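PDB 5F7U: cycloalternan-forming enzyme from Listeria monocytogenes serovar 1/2a, which belongs to glycoside hydrolase family 31 and joins a TIM-barrel domain to several beta-rich domains, among them a carbohydrate-binding module. Local coordinates for residues A[637-642]-A[669-674]; A[644-649]-A[682-687]. The protein carries 1 engineered substitution. All coordinates share one frame; numbering follows the deposited sequence.

Overall arrangement
Following the chain through the TIM barrel, strand 628-631 gives way to the loop 637-642, which runs straight into helix 642-653, the home of 644-649. The last barrel strand, 657-660, then leads to the loop 669-674, where contact 1 closes back onto 637-642. Helix 675-682 follows, and the turn 682-687 at its end closes contact 2. The two closures cross, since their segments alternate along the chain. Their centres lie about 10 Å apart, and a probable hydrogen bond from Tyr645 OH to Arg673 O links them. Contact 1 joins the loops after the last two barrel strands to each other, and contact 2 packs helix 642-653 against the turn between helices 675-682 and 687-700.

Contact 1 (A[637-642]-A[669-674]); sequences GDYPTA and PSEERS
The backbone oxygen of Glu672 is gripped twice: the phenol of Tyr639 donates to it, OH to O 2.7 Å, and Asn677 ND2 holds it from the helix that follows. The phenol arrives in the carbonyl plane, on a lone pair, with a C=O...donor angle of 142°. Tyr639 has CG anti to its backbone N (chi1 -162°), which sends the ring across the gap, where Glu671 OE1 meets its edge 3.5 Å from Tyr639 CD1. Arg673 approaches tip to tip with the tyrosine, its guanidinium turned 62° from the ring. The arginine chain bends at chi2, and Arg673 NH1 turns to Glu671, donating to both Glu671 O and Glu671 OE1, each at 2.9 Å, the second bond being a salt bridge to the anti lone pair. Gly634 O holds Arg673 NE and Ser605 OG holds NH2, so bonds on all three nitrogens together fix the guanidinium, while Pro640 CD covers one face, 3.7 Å from Arg673 NE. Glu671 OE2 receives a water at 2.8 Å and a salt bridge from Arg681, so two arginines probably keep this carboxylate ionised. The contact thus joins the loops after barrel strands 628-631 and 657-660, with Tyr639 lying against helix 675-682.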
# COMPACT_ATOMS: atom_id res chain seq x y z
N GLY A 637 2.85 22.94 3.77
CA GLY A 637 3.94 23.59 3.07
C GLY A 637 3.33 24.63 2.15
O GLY A 637 2.11 24.83 2.15
N ASP A 638 4.18 25.25 1.34
CA ASP A 638 3.70 26.22 0.36
C ASP A 638 2.73 25.52 -0.59
O ASP A 638 2.88 24.31 -0.87
CB ASP A 638 4.87 26.84 -0.40
CG ASP A 638 5.73 27.77 0.48
OD1 ASP A 638 5.22 28.33 1.48
OD2 ASP A 638 6.91 27.96 0.13
N TYR A 639 1.73 26.26 -1.06
CA TYR A 639 0.65 25.68 -1.85
C TYR A 639 1.25 25.01 -3.08
O TYR A 639 2.19 25.57 -3.69
CB TYR A 639 -0.38 26.75 -2.24
CG TYR A 639 -1.67 26.10 -2.65
CD1 TYR A 639 -2.60 25.72 -1.68
CD2 TYR A 639 -1.92 25.80 -3.98
CE1 TYR A 639 -3.77 25.06 -2.04
CE2 TYR A 639 -3.10 25.14 -4.35
CZ TYR A 639 -4.01 24.79 -3.37
OH TYR A 639 -5.17 24.12 -3.73
N PRO A 640 0.74 23.82 -3.48
CA PRO A 640 1.39 23.14 -4.62
C PRO A 640 1.34 23.99 -5.87
O PRO A 640 0.41 24.79 -6.06
CB PRO A 640 0.56 21.86 -4.80
CG PRO A 640 -0.69 22.09 -4.02
CD PRO A 640 -0.28 22.97 -2.86
N THR A 641 2.35 23.84 -6.73
CA THR A 641 2.29 24.47 -8.04
C THR A 641 1.19 23.77 -8.84
O THR A 641 0.79 22.64 -8.51
CB THR A 641 3.62 24.29 -8.78
OG1 THR A 641 3.89 22.89 -8.93
CG2 THR A 641 4.77 24.92 -7.98
N ALA A 642 0.76 24.41 -9.92
CA ALA A 642 -0.25 23.81 -10.81
C ALA A 642 0.26 22.50 -11.39
O ALA A 642 -0.50 21.52 -11.50
CB ALA A 642 -0.63 24.78 -11.91
N PRO A 669 -5.04 33.19 2.48
CA PRO A 669 -6.20 32.55 1.84
C PRO A 669 -6.34 31.06 2.15
O PRO A 669 -5.47 30.46 2.80
CB PRO A 669 -5.89 32.72 0.34
CG PRO A 669 -4.40 32.75 0.28
CD PRO A 669 -3.95 33.47 1.52
N SER A 670 -7.44 30.48 1.68
CA SER A 670 -7.73 29.06 1.91
C SER A 670 -6.57 28.17 1.49
O SER A 670 -5.97 28.38 0.43
CB SER A 670 -8.96 28.64 1.13
OG SER A 670 -9.25 27.26 1.37
N GLU A 671 -6.33 27.13 2.29
CA GLU A 671 -5.35 26.11 1.95
C GLU A 671 -5.96 24.84 1.37
O GLU A 671 -5.22 23.87 1.16
CB GLU A 671 -4.50 25.76 3.19
CG GLU A 671 -3.53 26.87 3.62
CD GLU A 671 -2.39 27.13 2.63
OE1 GLU A 671 -2.06 26.29 1.78
OE2 GLU A 671 -1.81 28.22 2.70
N GLU A 672 -7.27 24.83 1.09
CA GLU A 672 -7.88 23.61 0.52
C GLU A 672 -7.11 23.11 -0.70
O GLU A 672 -6.80 23.89 -1.62
CB GLU A 672 -9.29 23.87 -0.00
CG GLU A 672 -10.35 24.19 1.02
CD GLU A 672 -11.70 24.42 0.35
OE1 GLU A 672 -11.91 24.08 -0.86
OE2 GLU A 672 -12.55 25.02 1.02
N ARG A 673 -6.85 21.80 -0.73
CA ARG A 673 -6.31 21.16 -1.93
C ARG A 673 -7.45 20.68 -2.85
O ARG A 673 -7.29 19.72 -3.61
CB ARG A 673 -5.37 20.02 -1.54
CG ARG A 673 -3.89 20.44 -1.45
CD ARG A 673 -3.62 21.34 -0.26
NE ARG A 673 -2.18 21.47 -0.00
CZ ARG A 673 -1.63 22.48 0.66
NH1 ARG A 673 -2.38 23.49 1.12
NH2 ARG A 673 -0.31 22.50 0.86
N SER A 674 -8.59 21.36 -2.79
CA SER A 674 -9.68 21.11 -3.73
C SER A 674 -9.32 21.68 -5.11
O SER A 674 -8.49 22.61 -5.19
CB SER A 674 -10.92 21.81 -3.19
OG SER A 674 -10.70 23.21 -3.16
O HOH W 1 0.38 28.56 1.00

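Contact 2 (A[644-649]-A[682-687]); sequences LYKRAT and TGDETI
Thr682 finishes helix 675-682, and its OG1 accepts from Asp684 N at 3.1 Å, an ST turn at the helix end, where the chain leaves helical geometry at Gly683, whose phi is positive. Asp684 comes next, CG anti to its backbone N (chi1 -172°), and opens the type I turn from Asp684 to Ile687. Its OD1 takes two bonds, both from above the carboxylate plane: one from Thr686 N at 3.0 Å, a capping bond before helix 687-700, and a short one of 2.5 Å from Thr686 OG1. The hydroxyl of Thr686 stands between the backbone N and the carbonyl carbon (chi1 68°), a position that lets it serve both segments. While donating to the aspartate, Thr686 OG1 accepts from Lys646 NZ at 2.8 Å. The lysine sets out from helix 642-653 with its chain extended beyond CG, crossing the threonine obliquely. Ile687, the first residue of the next helix, supplies the apolar part: its CG2 branch touches the Tyr645 ring 3.6 Å from CD2, the two side chains crossing at about a right angle, and its CG1 lies 4.1 Å from Lys646 CE. The Tyr645 hydroxyl passes on to bond Arg673 O, and the ring also packs on Ala678 and Phe691 of the adjoining helices. The ammonium is held by three partners: Thr686 OG1, a water and Asp790, with which it forms a salt bridge. Lys646 NZ and Asp684 OD2 sit 4.1 Å apart, too far for a salt bridge, yet the lysine and the carboxylate are linked by two routes, the water to OD2 and the Thr686 hydroxyl to OD1. Such a relay would be expected to favour a charged lysine and an ionised aspartate, and it couples the helix to the capped turn.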
# COMPACT_ATOMS: atom_id res chain seq x y z
N LEU A 644 2.54 20.38 -10.00
CA LEU A 644 2.45 19.31 -8.98
C LEU A 644 0.99 18.88 -8.78
O LEU A 644 0.71 17.68 -8.69
CB LEU A 644 3.05 19.74 -7.63
CG LEU A 644 2.91 18.72 -6.49
CD1 LEU A 644 3.56 17.35 -6.78
CD2 LEU A 644 3.50 19.27 -5.21
N TYR A 645 0.09 19.86 -8.70
CA TYR A 645 -1.31 19.54 -8.45
C TYR A 645 -1.84 18.60 -9.56
O TYR A 645 -2.51 17.62 -9.26
CB TYR A 645 -2.15 20.81 -8.32
CG TYR A 645 -3.54 20.50 -7.79
CD1 TYR A 645 -3.76 20.39 -6.41
CD2 TYR A 645 -4.61 20.27 -8.67
CE1 TYR A 645 -5.01 20.10 -5.92
CE2 TYR A 645 -5.87 19.96 -8.18
CZ TYR A 645 -6.06 19.87 -6.80
OH TYR A 645 -7.30 19.57 -6.29
N LYS A 646 -1.51 18.91 -10.81
CA LYS A 646 -1.98 18.13 -11.97
C LYS A 646 -1.36 16.73 -11.99
O LYS A 646 -2.06 15.73 -12.26
CB LYS A 646 -1.69 18.88 -13.29
CG LYS A 646 -2.62 20.05 -13.54
CD LYS A 646 -2.30 20.64 -14.90
CE LYS A 646 -3.33 21.68 -15.33
NZ LYS A 646 -2.94 22.13 -16.71
N ARG A 647 -0.07 16.64 -11.69
CA ARG A 647 0.63 15.34 -11.66
C ARG A 647 0.10 14.45 -10.56
O ARG A 647 -0.12 13.25 -10.78
CB ARG A 647 2.15 15.53 -11.51
CG ARG A 647 2.84 16.23 -12.68
CD ARG A 647 2.61 15.47 -13.99
NE ARG A 647 3.52 15.86 -15.06
CZ ARG A 647 3.37 15.50 -16.33
NH1 ARG A 647 2.37 14.68 -16.68
NH2 ARG A 647 4.25 15.91 -17.23
N ALA A 648 -0.13 15.04 -9.39
CA ALA A 648 -0.65 14.34 -8.23
C ALA A 648 -2.10 13.89 -8.47
O ALA A 648 -2.44 12.75 -8.14
CB ALA A 648 -0.57 15.23 -7.01
N THR A 649 -2.91 14.76 -9.06
CA THR A 649 -4.30 14.45 -9.41
C THR A 649 -4.37 13.18 -10.26
O THR A 649 -5.15 12.28 -9.95
CB THR A 649 -4.94 15.60 -10.19
OG1 THR A 649 -5.10 16.72 -9.33
CG2 THR A 649 -6.30 15.21 -10.79
N THR A 682 -3.37 29.23 -7.63
CA THR A 682 -2.32 29.22 -8.67
C THR A 682 -2.63 30.15 -9.83
O THR A 682 -1.73 30.51 -10.59
CB THR A 682 -2.12 27.81 -9.30
OG1 THR A 682 -3.32 27.43 -9.97
CG2 THR A 682 -1.78 26.75 -8.26
N GLY A 683 -3.90 30.50 -10.01
CA GLY A 683 -4.34 31.29 -11.17
C GLY A 683 -4.46 30.47 -12.44
O GLY A 683 -4.76 31.02 -13.49
N ASP A 684 -4.23 29.15 -12.36
CA ASP A 684 -4.26 28.29 -13.53
C ASP A 684 -5.63 27.64 -13.68
O ASP A 684 -5.89 26.61 -13.05
CB ASP A 684 -3.15 27.22 -13.48
CG ASP A 684 -3.03 26.43 -14.78
OD1 ASP A 684 -3.94 26.50 -15.65
OD2 ASP A 684 -1.99 25.76 -14.94
N GLU A 685 -6.47 28.22 -14.54
CA GLU A 685 -7.84 27.74 -14.75
C GLU A 685 -7.91 26.32 -15.31
O GLU A 685 -8.88 25.61 -15.09
CB GLU A 685 -8.64 28.72 -15.63
CG GLU A 685 -9.00 30.02 -14.91
CD GLU A 685 -9.95 30.94 -15.68
OE1 GLU A 685 -10.69 30.49 -16.60
OE2 GLU A 685 -9.99 32.15 -15.35
N THR A 686 -6.85 25.90 -16.03
CA THR A 686 -6.83 24.57 -16.67
C THR A 686 -6.74 23.41 -15.65
O THR A 686 -6.93 22.26 -16.03
CB THR A 686 -5.69 24.42 -17.69
OG1 THR A 686 -4.43 24.43 -17.00
CG2 THR A 686 -5.73 25.55 -18.73
N ILE A 687 -6.47 23.73 -14.38
CA ILE A 687 -6.49 22.72 -13.32
C ILE A 687 -7.85 22.02 -13.24
O ILE A 687 -7.92 20.80 -13.09
CB ILE A 687 -6.10 23.32 -11.95
CG1 ILE A 687 -4.58 23.52 -11.86
CG2 ILE A 687 -6.55 22.42 -10.80
CD1 ILE A 687 -4.14 24.34 -10.66
O HOH W 2 -0.68 23.74 -16.19